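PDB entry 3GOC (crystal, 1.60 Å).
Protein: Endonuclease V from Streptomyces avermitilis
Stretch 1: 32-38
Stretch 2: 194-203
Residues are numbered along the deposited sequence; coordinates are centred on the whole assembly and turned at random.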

# COMPACT_ATOMS: atom_id res chain seq x y z
N GLU A 32 5.99 1.61 -16.96
CA GLU A 32 5.86 2.83 -16.15
C GLU A 32 5.41 2.35 -14.77
O GLU A 32 4.33 1.80 -14.62
N PRO A 33 6.25 2.56 -13.75
CA PRO A 33 5.89 2.12 -12.39
C PRO A 33 4.53 2.62 -11.92
O PRO A 33 3.73 1.85 -11.39
N GLY A 34 4.28 3.91 -12.10
CA GLY A 34 3.02 4.47 -11.68
C GLY A 34 3.13 5.29 -10.41
O GLY A 34 4.19 5.36 -9.80
N PRO A 35 2.03 5.93 -9.99
CA PRO A 35 2.03 6.75 -8.78
C PRO A 35 2.11 5.91 -7.51
O PRO A 35 1.71 4.75 -7.49
N PRO A 36 2.66 6.48 -6.43
CA PRO A 36 2.76 5.73 -5.18
C PRO A 36 1.43 5.72 -4.44
O PRO A 36 0.55 6.54 -4.69
N PRO A 37 1.25 4.75 -3.54
CA PRO A 37 -0.01 4.70 -2.80
C PRO A 37 -0.01 5.74 -1.69
O PRO A 37 1.05 6.29 -1.34
N GLY A 38 -1.18 6.04 -1.14
CA GLY A 38 -1.27 6.99 -0.05
C GLY A 38 -1.15 8.47 -0.36
O GLY A 38 -1.04 9.28 0.55
N ASP A 194 4.17 -4.35 -8.97
CA ASP A 194 4.52 -4.00 -7.60
C ASP A 194 3.64 -2.84 -7.13
O ASP A 194 3.11 -2.87 -6.01
N HIS A 195 3.47 -1.83 -7.97
CA HIS A 195 2.64 -0.69 -7.60
C HIS A 195 1.17 -1.06 -7.54
O HIS A 195 0.43 -0.54 -6.71
N ALA A 196 0.74 -1.94 -8.44
CA ALA A 196 -0.66 -2.36 -8.43
C ALA A 196 -0.95 -3.05 -7.10
O ALA A 196 -2.00 -2.84 -6.49
N CYS A 197 -0.02 -3.88 -6.65
CA CYS A 197 -0.18 -4.57 -5.37
C CYS A 197 -0.17 -3.58 -4.22
O CYS A 197 -0.97 -3.69 -3.28
N ALA A 198 0.75 -2.61 -4.27
CA ALA A 198 0.85 -1.61 -3.22
C ALA A 198 -0.44 -0.82 -3.09
O ALA A 198 -0.91 -0.57 -1.99
N HIS A 199 -1.04 -0.44 -4.22
CA HIS A 199 -2.29 0.30 -4.17
C HIS A 199 -3.41 -0.57 -3.62
O HIS A 199 -4.23 -0.12 -2.82
N THR A 200 -3.44 -1.82 -4.04
CA THR A 200 -4.48 -2.73 -3.58
C THR A 200 -4.39 -2.92 -2.06
O THR A 200 -5.41 -2.92 -1.37
N LEU A 201 -3.17 -3.09 -1.54
CA LEU A 201 -3.00 -3.26 -0.10
C LEU A 201 -3.42 -1.98 0.63
O LEU A 201 -4.09 -2.03 1.66
N ALA A 202 -3.04 -0.83 0.08
CA ALA A 202 -3.39 0.44 0.71
C ALA A 202 -4.90 0.68 0.72
O ALA A 202 -5.40 1.46 1.53
N LEU A 203 -5.62 -0.01 -0.16
CA LEU A 203 -7.08 0.13 -0.24
C LEU A 203 -7.81 -0.94 0.55
O LEU A 203 -9.04 -0.95 0.61

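The proline-rich stretch 32-38 has no regular secondary structure; its Pro35-Pro37 segment is extended, and Pro33 to Pro37 lie along one side of the helix that includes 194-202, which begins earlier in the chain. The helix meets this strap with residues spaced three or four apart, His195, Ala198, His199 and Ala202, which the helical repeat brings to a common side. Ala196, Cys197, Thr200, Leu201 and Leu203 make no contact with the strap.

The two histidines supply most of the helix's buried surface here. Both have chi1 in the m well (-79° and -84°), a common choice on helices, where p is disfavoured because it brings the side chain against the backbone of the preceding turn, but their chi2 values are of opposite sign, 72° for His195 and -79° for His199. His195 points toward the strap, and its ring lies among backbone carbonyls. Pro33 O sits over one face, 3.2 Å from His195 CG, while Pro35 O approaches the ring edge, 3.4 Å from His195 CD2, a polarised carbon that tolerates an oxygen nearby. Pro33 CB also reaches His195 CE1 at 3.6 Å. The ring's ND1 is hydrogen-bonded to a residue just outside these stretches.

The CA-to-CB bond of His199 points sideways, yet the ring carries its end to the strap. There His199 NE2 donates to Pro35 O at 2.7 Å with an angle of 163°, the sole hydrogen bond between the stretches. The carbonyl lies near the ring plane, as a good acceptor for an in-plane N-H should. Proline residues have no amide hydrogen to donate, but their carbonyls remain available, so a side-chain donor from the helix suits this strap well.

Pro37 is the strap's main apolar contact. Its CA-to-CB bond points toward the helix, and the ring is puckered C-gamma endo. Pro37 CB lies over the face of the His199 ring, 4.1 Å from its centroid and 15° off the normal, a CH-pi contact. The same Pro37 CB meets Ala202 CB at 3.9 Å, and Pro37 CG meets Ala198 CB at 4.0 Å. The alanine methyls give the proline ring small apolar partners at these distances.

Pro35 and Pro36 are also C-gamma endo, whereas Pro33 is exo; Pro36 turns its CB away from the helix. Gly34 has phi 105° and psi 176°, where a CB would be jammed against the preceding carbonyl oxygen and would clash with Pro35 CD, so glycine is required by the local backbone.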

# COMPACT_ATOMS: atom_id res chain seq x y z
CB GLU A 32 4.82 3.78 -16.73
CG GLU A 32 4.72 5.09 -15.94
CD GLU A 32 3.82 6.13 -16.58
OE1 GLU A 32 3.50 6.01 -17.79
OE2 GLU A 32 3.44 7.09 -15.88
CB PRO A 33 7.04 2.66 -11.55
CG PRO A 33 8.21 2.50 -12.50
CD PRO A 33 7.63 3.06 -13.78
CB PRO A 35 0.72 7.51 -8.89
CG PRO A 35 -0.19 6.49 -9.51
CD PRO A 35 0.69 5.88 -10.59
CB PRO A 36 3.83 6.51 -4.41
CG PRO A 36 3.57 7.91 -4.84
CD PRO A 36 3.37 7.77 -6.33
CB PRO A 37 -0.03 3.28 -2.25
CG PRO A 37 1.41 3.02 -1.98
CD PRO A 37 2.08 3.58 -3.23
CB ASP A 194 5.99 -3.61 -7.49
CG ASP A 194 6.90 -4.81 -7.35
OD1 ASP A 194 6.38 -5.95 -7.31
OD2 ASP A 194 8.14 -4.63 -7.29
CB HIS A 195 2.85 0.49 -8.55
CG HIS A 195 4.09 1.28 -8.29
ND1 HIS A 195 5.35 0.80 -8.58
CD2 HIS A 195 4.28 2.50 -7.73
CE1 HIS A 195 6.26 1.69 -8.21
NE2 HIS A 195 5.63 2.73 -7.70
CB ALA A 196 -0.93 -3.32 -9.59
CB CYS A 197 0.92 -5.60 -5.17
SG CYS A 197 0.70 -7.07 -6.18
CB ALA A 198 2.02 -0.66 -3.52
CB HIS A 199 -2.66 0.83 -5.56
CG HIS A 199 -1.99 2.12 -5.90
ND1 HIS A 199 -2.44 3.34 -5.43
CD2 HIS A 199 -0.87 2.38 -6.62
CE1 HIS A 199 -1.62 4.29 -5.84
NE2 HIS A 199 -0.66 3.74 -6.56
CB THR A 200 -4.39 -4.08 -4.32
OG1 THR A 200 -4.50 -3.85 -5.74
CG2 THR A 200 -5.52 -5.01 -3.92
CB LEU A 201 -1.55 -3.59 0.26
CG LEU A 201 -1.02 -4.96 -0.16
CD1 LEU A 201 0.44 -5.08 0.24
CD2 LEU A 201 -1.85 -6.07 0.52
CB ALA A 202 -2.68 1.59 -0.00
CB LEU A 203 -7.53 0.07 -1.70
CG LEU A 203 -7.13 1.26 -2.58
CD1 LEU A 203 -7.41 0.96 -4.05
CD2 LEU A 203 -7.92 2.48 -2.12